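Local coordinates for protein agglutinin (Narcissus pseudonarcissus, PDB 3DZW) that binds mannose-containing glycans, here alpha-1,3-mannobiose, and is probably mannose-specific like related monocot lectins, at residues A[55-63]-A[74-85]. Numbering follows the deposited sequence.
With MAN (alpha-D-mannopyranose), chain E; MAN (alpha-D-mannopyranose), chain C; MAN (alpha-D-mannopyranose), chain B; MAN (alpha-D-mannopyranose), chain D.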
loop_
_atom_site.group_PDB
_atom_site.type_symbol
_atom_site.label_atom_id
_atom_site.label_comp_id
_atom_site.label_asym_id
_atom_site.label_seq_id
_atom_site.Cartn_x
_atom_site.Cartn_y
_atom_site.Cartn_z
ATOM N N SER A 55 1.805 -18.702 -13.399
ATOM C CA SER A 55 2.878 -19.176 -12.522
ATOM C C SER A 55 4.259 -18.565 -12.812
ATOM O O SER A 55 4.762 -18.645 -13.938
ATOM C CB SER A 55 2.992 -20.707 -12.619
ATOM O OG SER A 55 4.050 -21.190 -11.800
ATOM N N MET A 56 4.847 -17.929 -11.783
ATOM C CA MET A 56 6.198 -17.392 -11.861
ATOM C C MET A 56 7.034 -18.543 -11.336
ATOM O O MET A 56 7.049 -18.814 -10.125
ATOM C CB MET A 56 6.343 -16.142 -11.021
ATOM C CG MET A 56 7.759 -15.484 -10.968
ATOM S SD MET A 56 8.422 -14.797 -12.519
ATOM C CE MET A 56 8.946 -16.265 -13.391
ATOM N N GLN A 57 7.715 -19.241 -12.244
ATOM C CA GLN A 57 8.498 -20.455 -11.891
ATOM C C GLN A 57 9.928 -20.210 -11.384
ATOM O O GLN A 57 10.532 -19.149 -11.642
ATOM C CB GLN A 57 8.525 -21.392 -13.106
ATOM C CG GLN A 57 7.126 -21.829 -13.534
ATOM C CD GLN A 57 7.109 -22.785 -14.707
ATOM O OE1 GLN A 57 6.084 -23.403 -14.987
ATOM N NE2 GLN A 57 8.243 -22.920 -15.400
ATOM N N SER A 58 10.463 -21.209 -10.670
ATOM C CA SER A 58 11.817 -21.141 -10.106
ATOM C C SER A 58 12.916 -21.215 -11.187
ATOM O O SER A 58 14.086 -20.966 -10.895
ATOM C CB SER A 58 12.022 -22.251 -9.065
ATOM O OG SER A 58 11.821 -23.534 -9.630
ATOM N N ASP A 59 12.534 -21.567 -12.427
ATOM C CA ASP A 59 13.491 -21.631 -13.539
ATOM C C ASP A 59 13.541 -20.251 -14.274
ATOM O O ASP A 59 14.303 -20.071 -15.218
ATOM C CB ASP A 59 13.202 -22.820 -14.522
ATOM C CG ASP A 59 11.869 -22.672 -15.305
ATOM O OD1 ASP A 59 11.050 -21.796 -14.979
ATOM O OD2 ASP A 59 11.663 -23.470 -16.264
ATOM N N GLY A 60 12.708 -19.288 -13.809
ATOM C CA GLY A 60 12.668 -17.929 -14.375
ATOM C C GLY A 60 11.621 -17.690 -15.458
ATOM O O GLY A 60 11.504 -16.572 -15.969
ATOM N N ASN A 61 10.843 -18.723 -15.791
ATOM C CA ASN A 61 9.842 -18.624 -16.827
ATOM C C ASN A 61 8.470 -18.234 -16.238
ATOM O O ASN A 61 8.065 -18.769 -15.200
ATOM C CB ASN A 61 9.761 -19.969 -17.583
ATOM C CG ASN A 61 9.230 -19.831 -19.047
ATOM O OD1 ASN A 61 9.100 -18.728 -19.590
ATOM N ND2 ASN A 61 8.980 -20.973 -19.685
ATOM N N LEU A 62 7.781 -17.275 -16.888
ATOM C CA LEU A 62 6.429 -16.828 -16.474
ATOM C C LEU A 62 5.481 -17.536 -17.404
ATOM O O LEU A 62 5.530 -17.307 -18.602
ATOM C CB LEU A 62 6.293 -15.315 -16.578
ATOM C CG LEU A 62 4.964 -14.669 -16.136
ATOM C CD1 LEU A 62 4.697 -14.910 -14.657
ATOM C CD2 LEU A 62 4.968 -13.173 -16.439
ATOM N N VAL A 63 4.596 -18.399 -16.863
ATOM C CA VAL A 63 3.703 -19.216 -17.719
ATOM C C VAL A 63 2.214 -19.246 -17.338
ATOM O O VAL A 63 1.862 -19.290 -16.158
ATOM C CB VAL A 63 4.197 -20.701 -17.714
ATOM C CG1 VAL A 63 3.407 -21.557 -18.716
ATOM C CG2 VAL A 63 5.703 -20.783 -18.006
ATOM N N ALA A 74 3.891 -18.255 -22.587
ATOM C CA ALA A 74 5.090 -18.176 -21.734
ATOM C C ALA A 74 6.020 -17.051 -22.174
ATOM O O ALA A 74 6.063 -16.685 -23.355
ATOM C CB ALA A 74 5.834 -19.504 -21.729
ATOM N N SER A 75 6.771 -16.507 -21.214
ATOM C CA SER A 75 7.728 -15.437 -21.491
ATOM C C SER A 75 9.005 -15.964 -22.190
ATOM O O SER A 75 9.811 -15.166 -22.722
ATOM C CB SER A 75 8.093 -14.693 -20.187
ATOM O OG SER A 75 8.634 -15.577 -19.208
ATOM N N ASN A 76 9.179 -17.297 -22.200
ATOM C CA ASN A 76 10.346 -17.948 -22.816
ATOM C C ASN A 76 11.664 -17.510 -22.149
ATOM O O ASN A 76 12.673 -17.274 -22.830
ATOM C CB ASN A 76 10.392 -17.700 -24.349
ATOM C CG ASN A 76 9.165 -18.257 -25.085
ATOM O OD1 ASN A 76 8.621 -19.317 -24.724
ATOM N ND2 ASN A 76 8.747 -17.564 -26.134
ATOM N N THR A 77 11.640 -17.409 -20.810
ATOM C CA THR A 77 12.817 -16.994 -20.027
ATOM C C THR A 77 13.266 -18.072 -19.023
ATOM O O THR A 77 13.846 -17.757 -17.970
ATOM C CB THR A 77 12.552 -15.650 -19.282
ATOM O OG1 THR A 77 11.380 -15.771 -18.457
ATOM C CG2 THR A 77 12.350 -14.532 -20.269
ATOM N N GLY A 78 13.002 -19.342 -19.356
ATOM C CA GLY A 78 13.396 -20.460 -18.501
ATOM C C GLY A 78 14.897 -20.664 -18.590
ATOM O O GLY A 78 15.472 -20.608 -19.676
ATOM N N GLY A 79 15.537 -20.889 -17.447
ATOM C CA GLY A 79 16.979 -21.082 -17.410
ATOM C C GLY A 79 17.460 -21.692 -16.113
ATOM O O GLY A 79 16.946 -22.721 -15.677
ATOM N N GLU A 80 18.456 -21.052 -15.495
ATOM C CA GLU A 80 19.029 -21.544 -14.248
ATOM C C GLU A 80 18.035 -21.482 -13.090
ATOM O O GLU A 80 17.248 -20.526 -12.977
ATOM C CB GLU A 80 20.316 -20.754 -13.880
ATOM C CG GLU A 80 20.110 -19.229 -13.618
ATOM C CD GLU A 80 21.409 -18.507 -13.225
ATOM O OE1 GLU A 80 22.462 -19.175 -13.119
ATOM O OE2 GLU A 80 21.368 -17.273 -13.020
ATOM N N ASN A 81 18.071 -22.508 -12.239
ATOM C CA ASN A 81 17.217 -22.573 -11.086
ATOM C C ASN A 81 17.649 -21.513 -10.098
ATOM O O ASN A 81 18.845 -21.330 -9.871
ATOM C CB ASN A 81 17.305 -23.943 -10.433
ATOM C CG ASN A 81 16.369 -24.088 -9.235
ATOM O OD1 ASN A 81 16.742 -24.651 -8.211
ATOM N ND2 ASN A 81 15.167 -23.554 -9.354
ATOM N N GLY A 82 16.686 -20.805 -9.507
ATOM C CA GLY A 82 17.002 -19.756 -8.541
ATOM C C GLY A 82 15.775 -18.997 -8.060
ATOM O O GLY A 82 14.664 -19.533 -8.059
ATOM N N ASN A 83 15.991 -17.746 -7.644
ATOM C CA ASN A 83 14.924 -16.874 -7.141
ATOM C C ASN A 83 14.703 -15.697 -8.072
ATOM O O ASN A 83 15.649 -14.975 -8.407
ATOM C CB ASN A 83 15.268 -16.397 -5.728
ATOM C CG ASN A 83 15.295 -17.554 -4.700
ATOM O OD1 ASN A 83 14.276 -18.186 -4.433
ATOM N ND2 ASN A 83 16.450 -17.784 -4.107
ATOM N N TYR A 84 13.442 -15.504 -8.486
ATOM C CA TYR A 84 13.055 -14.443 -9.414
ATOM C C TYR A 84 11.833 -13.692 -8.925
ATOM O O TYR A 84 11.143 -14.147 -8.016
ATOM C CB TYR A 84 12.714 -15.036 -10.782
ATOM C CG TYR A 84 13.823 -15.821 -11.465
ATOM C CD1 TYR A 84 14.068 -17.154 -11.137
ATOM C CD2 TYR A 84 14.586 -15.250 -12.479
ATOM C CE1 TYR A 84 15.085 -17.885 -11.781
ATOM C CE2 TYR A 84 15.600 -15.980 -13.125
ATOM C CZ TYR A 84 15.833 -17.289 -12.767
ATOM O OH TYR A 84 16.827 -18.009 -13.405
ATOM N N VAL A 85 11.562 -12.532 -9.549
ATOM C CA VAL A 85 10.382 -11.722 -9.232
ATOM C C VAL A 85 9.747 -11.124 -10.491
ATOM O O VAL A 85 10.449 -10.724 -11.404
ATOM C CB VAL A 85 10.684 -10.534 -8.234
ATOM C CG1 VAL A 85 11.032 -11.059 -6.837
ATOM C CG2 VAL A 85 11.782 -9.600 -8.779
HETATM C C1 MAN E . 9.975 -24.245 -20.189
HETATM C C2 MAN E . 9.697 -24.747 -18.696
HETATM C C3 MAN E . 8.377 -25.472 -18.536
HETATM C C4 MAN E . 7.248 -24.701 -19.219
HETATM C C5 MAN E . 7.540 -24.454 -20.712
HETATM C C6 MAN E . 6.449 -23.617 -21.352
HETATM O O1 MAN E . 11.022 -24.979 -21.002
HETATM O O2 MAN E . 9.720 -23.623 -17.864
HETATM O O3 MAN E . 8.086 -25.603 -17.158
HETATM O O4 MAN E . 6.033 -25.415 -19.096
HETATM O O5 MAN E . 8.756 -23.752 -20.926
HETATM O O6 MAN E . 6.846 -23.254 -22.669
HETATM C C1 MAN C . 14.951 -16.649 0.545
HETATM C C2 MAN C . 13.737 -15.822 0.147
HETATM C C3 MAN C . 13.798 -15.467 -1.341
HETATM C C4 MAN C . 15.116 -14.791 -1.663
HETATM C C5 MAN C . 16.292 -15.639 -1.159
HETATM C C6 MAN C . 17.624 -14.932 -1.376
HETATM O O2 MAN C . 13.678 -14.643 0.944
HETATM O O3 MAN C . 12.722 -14.614 -1.697
HETATM O O4 MAN C . 15.213 -14.581 -3.071
HETATM O O5 MAN C . 16.134 -15.936 0.238
HETATM O O6 MAN C . 18.690 -15.787 -0.984
HETATM C C1 MAN B . 8.131 -26.972 -16.730
HETATM C C2 MAN B . 7.589 -27.046 -15.306
HETATM C C3 MAN B . 8.600 -26.469 -14.306
HETATM C C4 MAN B . 9.962 -27.095 -14.512
HETATM C C5 MAN B . 10.386 -26.942 -15.955
HETATM C C6 MAN B . 11.751 -27.597 -16.196
HETATM O O2 MAN B . 7.291 -28.392 -14.997
HETATM O O3 MAN B . 8.174 -26.702 -12.981
HETATM O O4 MAN B . 10.896 -26.452 -13.677
HETATM O O5 MAN B . 9.423 -27.548 -16.796
HETATM O O6 MAN B . 12.092 -27.509 -17.564
HETATM C C1 MAN D . 17.629 -20.631 -0.112
HETATM C C2 MAN D . 16.798 -19.365 -0.611
HETATM C C3 MAN D . 15.812 -18.869 0.462
HETATM C C4 MAN D . 15.061 -20.046 1.090
HETATM C C5 MAN D . 16.017 -21.034 1.765
HETATM C C6 MAN D . 15.255 -22.180 2.428
HETATM O O1 MAN D . 19.111 -20.410 0.132
HETATM O O2 MAN D . 16.113 -19.685 -1.783
HETATM O O3 MAN D . 14.880 -17.941 -0.097
HETATM O O4 MAN D . 14.152 -19.569 2.045
HETATM O O5 MAN D . 16.913 -21.602 0.824
HETATM O O6 MAN D . 14.664 -22.986 1.429
HETATM O O HOH W 1 8.766 -21.326 -22.800
#
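Gly60 CA sits over the centre of one face of the Tyr84 ring, 3.4 Å from the centroid and only 6° off the normal, a CH-pi contact. Tyr84 CG stands anti to its own carbonyl carbon (chi1 -59°), which carries the ring beneath the Gln57–Gly60 type I turn. The hydroxyl then donates to Glu80 O, 2.6 Å from Tyr84 OH and in the ring plane, so the ring is held at its far edge as well as over its face. Beside it, Ser58 O accepts two bonds: Gly82 N arrives almost in line with the carbonyl, whereas Asn81 ND2 sits above the carbonyl plane.

The turn belongs to one mannose site of a monocot mannose-binding lectin, whose Gln-x-Asp-x-Asn-x-Val-x-Tyr signature is supplied here by Gln57, Asp59, Asn61, Val63 and Tyr65. Asp59 OD1 takes Gln57 NE2 and Asn61 N from opposite faces of its carboxylate, the latter bond forming an Asx turn, while OD2 receives hydroxyl O2 of the chain E mannose at 2.5 Å. Gln57 OE1 is bonded to Tyr65 OH, and its NE2 also donates to O3 of that mannose, the glycosidic oxygen to the chain B sugar.

With CG anti to the backbone N (chi1 -155°), Asn61 divides its amide: OD1 accepts from Thr77 N, 3.1 Å away and above the carbonyl plane, and ND2 bonds weakly to O2 of the chain E mannose. Thr77 OG1 donates to Gly60 O at 2.6 Å and accepts from Ser75 OG, which itself receives Leu62 N at 3.0 Å. Trp102 of the second subunit packs on Ser75 and Thr77.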